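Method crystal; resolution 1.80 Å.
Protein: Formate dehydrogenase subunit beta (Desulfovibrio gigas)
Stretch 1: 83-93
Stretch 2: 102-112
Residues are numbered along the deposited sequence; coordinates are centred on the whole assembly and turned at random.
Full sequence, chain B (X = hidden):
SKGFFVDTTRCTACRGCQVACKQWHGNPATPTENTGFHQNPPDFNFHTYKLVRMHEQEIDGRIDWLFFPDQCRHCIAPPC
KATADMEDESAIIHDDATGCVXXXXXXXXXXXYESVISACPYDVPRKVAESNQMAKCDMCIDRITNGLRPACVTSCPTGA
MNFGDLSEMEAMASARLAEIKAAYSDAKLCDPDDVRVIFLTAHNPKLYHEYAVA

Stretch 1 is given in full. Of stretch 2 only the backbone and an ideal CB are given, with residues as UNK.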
# COMPACT_ATOMS: atom_id res chain seq x y z
N THR B 83 -26.58 4.08 43.25
CA THR B 83 -26.02 5.14 44.09
C THR B 83 -26.63 6.49 43.74
O THR B 83 -27.10 7.23 44.59
CB THR B 83 -24.52 5.20 43.86
OG1 THR B 83 -23.93 4.00 44.39
CG2 THR B 83 -23.88 6.34 44.64
N ALA B 84 -26.62 6.79 42.46
CA ALA B 84 -27.16 8.05 41.97
C ALA B 84 -28.63 8.21 42.31
O ALA B 84 -29.07 9.32 42.60
CB ALA B 84 -26.93 8.17 40.46
N ASP B 85 -29.38 7.10 42.29
CA ASP B 85 -30.82 7.06 42.60
C ASP B 85 -31.14 7.58 44.03
O ASP B 85 -32.25 8.03 44.32
CB ASP B 85 -31.35 5.64 42.45
CG ASP B 85 -31.67 5.28 41.01
OD1 ASP B 85 -31.58 6.14 40.11
OD2 ASP B 85 -32.06 4.13 40.69
N MET B 86 -30.17 7.51 44.93
CA MET B 86 -30.39 8.02 46.28
C MET B 86 -30.53 9.53 46.28
O MET B 86 -30.99 10.11 47.25
CB MET B 86 -29.22 7.66 47.18
CG MET B 86 -29.00 6.22 47.24
SD MET B 86 -30.30 5.41 48.12
CE MET B 86 -29.41 3.96 48.29
N GLU B 87 -30.07 10.15 45.20
CA GLU B 87 -30.14 11.60 45.04
C GLU B 87 -31.19 12.02 43.99
O GLU B 87 -32.00 12.91 44.22
CB GLU B 87 -28.76 12.10 44.60
CG GLU B 87 -28.49 13.48 45.13
CD GLU B 87 -27.17 14.07 44.72
OE1 GLU B 87 -26.10 13.39 44.77
OE2 GLU B 87 -27.21 15.27 44.38
N ASP B 88 -31.16 11.36 42.84
CA ASP B 88 -31.99 11.72 41.69
C ASP B 88 -32.12 10.52 40.77
O ASP B 88 -31.15 10.11 40.15
CB ASP B 88 -31.33 12.90 40.97
CG ASP B 88 -32.09 13.34 39.75
OD1 ASP B 88 -33.12 12.71 39.39
OD2 ASP B 88 -31.71 14.32 39.07
N GLU B 89 -33.32 9.95 40.69
CA GLU B 89 -33.52 8.76 39.87
C GLU B 89 -33.52 9.06 38.37
O GLU B 89 -33.45 8.14 37.55
CB GLU B 89 -34.81 8.03 40.28
CG GLU B 89 -34.86 7.65 41.76
CD GLU B 89 -36.02 6.73 42.09
OE1 GLU B 89 -37.18 7.06 41.75
OE2 GLU B 89 -35.79 5.67 42.72
N SER B 90 -33.53 10.34 38.02
CA SER B 90 -33.52 10.71 36.60
C SER B 90 -32.12 11.02 36.07
O SER B 90 -31.94 11.27 34.88
CB SER B 90 -34.45 11.90 36.38
OG SER B 90 -33.83 13.08 36.88
N ALA B 91 -31.12 10.99 36.94
CA ALA B 91 -29.74 11.27 36.53
C ALA B 91 -29.18 10.22 35.58
O ALA B 91 -28.59 10.54 34.56
CB ALA B 91 -28.84 11.39 37.75
N ILE B 92 -29.33 8.95 35.95
CA ILE B 92 -28.88 7.83 35.14
C ILE B 92 -30.12 7.01 34.79
O ILE B 92 -30.80 6.55 35.68
CB ILE B 92 -27.87 6.97 35.93
CG1 ILE B 92 -26.60 7.79 36.24
CG2 ILE B 92 -27.56 5.69 35.17
CD1 ILE B 92 -25.71 7.17 37.26
N ILE B 93 -30.43 6.92 33.49
CA ILE B 93 -31.57 6.13 33.02
C ILE B 93 -31.16 4.67 32.81
O ILE B 93 -30.06 4.39 32.28
CB ILE B 93 -32.12 6.71 31.70
CG1 ILE B 93 -32.72 8.09 31.96
CG2 ILE B 93 -33.18 5.77 31.07
CD1 ILE B 93 -33.11 8.85 30.67
N UNK B 102 -27.83 4.63 30.90
CA UNK B 102 -27.60 5.89 30.23
C UNK B 102 -27.32 7.05 31.17
O UNK B 102 -28.21 7.49 31.90
CB UNK B 102 -28.81 6.23 29.36
N UNK B 103 -26.08 7.53 31.19
CA UNK B 103 -25.79 8.73 31.96
C UNK B 103 -26.36 9.88 31.16
O UNK B 103 -26.07 10.02 29.97
CB UNK B 103 -24.29 8.90 32.23
N UNK B 104 -27.13 10.72 31.81
CA UNK B 104 -27.68 11.89 31.15
C UNK B 104 -26.99 13.15 31.68
O UNK B 104 -26.29 13.11 32.68
CB UNK B 104 -29.19 11.97 31.36
N UNK B 105 -27.19 14.27 31.01
CA UNK B 105 -26.68 15.55 31.52
C UNK B 105 -27.23 15.88 32.90
O UNK B 105 -26.61 16.69 33.60
CB UNK B 105 -27.03 16.68 30.55
N UNK B 106 -28.36 15.29 33.29
CA UNK B 106 -28.90 15.52 34.62
C UNK B 106 -27.87 15.17 35.69
O UNK B 106 -28.03 15.57 36.85
CB UNK B 106 -30.18 14.70 34.82
N UNK B 107 -26.83 14.43 35.33
CA UNK B 107 -25.78 14.15 36.30
C UNK B 107 -25.13 15.42 36.82
O UNK B 107 -24.56 15.42 37.90
CB UNK B 107 -24.72 13.24 35.68
N UNK B 108 -25.20 16.49 36.04
CA UNK B 108 -24.63 17.77 36.45
C UNK B 108 -25.16 18.26 37.82
O UNK B 108 -24.45 18.95 38.56
CB UNK B 108 -24.93 18.82 35.38
N UNK B 109 -26.40 17.89 38.13
CA UNK B 109 -27.05 18.33 39.37
C UNK B 109 -26.82 17.40 40.55
O UNK B 109 -27.37 17.63 41.62
CB UNK B 109 -28.56 18.47 39.14
N UNK B 110 -26.09 16.32 40.35
CA UNK B 110 -25.78 15.45 41.47
C UNK B 110 -24.84 16.19 42.43
O UNK B 110 -23.85 16.80 42.01
CB UNK B 110 -25.15 14.14 40.99
N UNK B 111 -25.16 16.18 43.71
CA UNK B 111 -24.23 16.78 44.65
C UNK B 111 -23.06 15.82 44.92
O UNK B 111 -21.93 16.26 45.13
CB UNK B 111 -24.95 17.14 45.95
N UNK B 112 -23.33 14.51 44.89
CA UNK B 112 -22.30 13.53 45.21
C UNK B 112 -21.87 12.67 44.03
O UNK B 112 -22.22 11.50 43.90
CB UNK B 112 -22.80 12.62 46.34

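Position 102 lies in an extended strand that pairs antiparallel with Ile93. Its backbone N donates to Ile93 O (2.6 Å) and its O accepts from Ile93 N (2.8 Å), so the side chain emerges on the same face of the sheet as that of Ile93. The ideal CB is 3.7 Å from Ile93 O and beside an aliphatic neighbour; Val, Ile, Leu or Thr would suit. The residue is Leu102, whose CB lies 4.1 Å from Ile93 CB.

At position 103 the side chain turns to the other face, the one that carries Ile92. The ideal CB is still 4.8 Å from Ile92 CG1, which leaves room for a long aliphatic or aromatic group reaching back over the isoleucine. The residue is Phe103; with chi1 at -88° its ring comes nearer than the CA-to-CB bond alone would suggest, and Ile92 CD1 packs over one ring face, 3.5 Å from Phe103 CE1, in a CH-pi contact.

Position 104 ends the pairing: its N donates to Ala91 O (3.1 Å). CA-to-CB points toward stretch 1, and the ideal CB is 3.6 Å from the same Ala91 O, with Ser90 O a little farther off. A short donor is favoured, Ser or Thr, and Ile93 CD1 nearby offers a methyl group company. Thr104 meets both demands: in the p rotamer, OG1 donates to Ala91 O (2.7 Å), while CG2 lies 3.7 Å from Ile93 CD1.

At 105, phi is -59° at the start of a 3-10 segment and CB points away, so many residues are possible, proline among them; it is Pro105.

At 106 CA-to-CB points toward stretch 1. The ideal CB is 3.9 Å from both Ala91 CA and Ser90 O and 4.5 Å from Asp88 OD2, in surroundings rich in oxygen that would accept a polar or basic chain. Lys106 packs CB against Ala91 CA (3.9 Å) and passes CE within 3.3 Å of Ser90 OG.

At 107 CA-to-CB points sideways and the ideal CB is 4.9 Å from Ala91 O, so a small or branched residue would fit. Thr107 places CG2 3.7 Å from Ala91 O, while its OG1 donates to Thr104 O (2.7 Å). Position 108 finds nothing of stretch 1 within reach and is unconstrained by it; it is Lys108. At 109 CA-to-CB points sideways and the ideal CB is 5.2 Å from Asp88 OD2, so most polar residues would do; it is Asp109, which makes little contact.

At 110 the CB points sideways, but Ala84, Ala91 and the Asp88 CB offer an apolar hollow for a medium aliphatic chain. Leu110 fills it, with CD2 3.9 Å from Ala91 CB and 4.2 Å from Asp88 CB.

Positions 111 and 112 are held through their backbones by the Glu87 carboxylate: 111 N donates to OE2 (a very short 2.3 Å) and 112 N to OE1 (3.0 Å). A basic or neutral polar side chain would suit 111, yet it is Glu111, its OE1 4.4 Å from Glu87 OE2. At 112 CA-to-CB points sideways and the ideal CB is 3.7 Å from Glu87 OE1, so stretch 1 leaves the choice wide; Asp112 caps the helix that follows.

Stretch 2 (102-112) LFTPKTKDLED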
# COMPACT_ATOMS: atom_id res chain seq x y z
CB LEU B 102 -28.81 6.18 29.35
CG LEU B 102 -28.84 7.50 28.56
CD1 LEU B 102 -27.66 7.60 27.60
CD2 LEU B 102 -30.14 7.58 27.81
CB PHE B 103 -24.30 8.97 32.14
CG PHE B 103 -23.68 8.29 33.33
CD1 PHE B 103 -24.02 7.01 33.67
CD2 PHE B 103 -22.72 8.95 34.07
CE1 PHE B 103 -23.41 6.39 34.73
CE2 PHE B 103 -22.10 8.34 35.14
CZ PHE B 103 -22.43 7.06 35.48
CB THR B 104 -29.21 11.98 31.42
OG1 THR B 104 -29.46 12.36 32.80
CG2 THR B 104 -29.88 10.64 31.32
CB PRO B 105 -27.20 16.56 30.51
CG PRO B 105 -27.30 15.75 29.23
CD PRO B 105 -27.88 14.42 29.71
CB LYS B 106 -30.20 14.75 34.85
CG LYS B 106 -31.41 15.28 34.07
CD LYS B 106 -32.36 16.04 34.96
CE LYS B 106 -33.82 15.57 34.76
NZ LYS B 106 -34.11 15.12 33.37
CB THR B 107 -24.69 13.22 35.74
OG1 THR B 107 -24.28 13.66 34.44
CG2 THR B 107 -25.22 11.83 35.53
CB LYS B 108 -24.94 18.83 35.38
CG LYS B 108 -24.17 20.12 35.52
CD LYS B 108 -24.46 21.10 34.37
CE LYS B 108 -24.10 22.53 34.79
NZ LYS B 108 -23.31 23.24 33.74
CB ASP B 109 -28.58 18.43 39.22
CG ASP B 109 -29.02 19.34 38.10
OD1 ASP B 109 -28.30 20.31 37.79
OD2 ASP B 109 -30.09 19.15 37.48
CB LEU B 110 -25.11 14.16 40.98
CG LEU B 110 -26.02 13.25 40.17
CD1 LEU B 110 -25.21 12.10 39.55
CD2 LEU B 110 -27.14 12.73 41.05
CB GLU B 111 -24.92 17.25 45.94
CG GLU B 111 -25.39 16.15 46.87
CD GLU B 111 -26.05 16.69 48.13
OE1 GLU B 111 -26.76 17.72 48.06
OE2 GLU B 111 -25.86 16.08 49.21
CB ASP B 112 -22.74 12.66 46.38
CG ASP B 112 -21.64 11.73 46.86
OD1 ASP B 112 -20.47 11.91 46.43
OD2 ASP B 112 -21.86 10.80 47.67
O HOH W 1 -24.99 10.55 44.23
O HOH W 2 -26.22 13.42 48.13
O HOH W 3 -33.44 11.84 32.74
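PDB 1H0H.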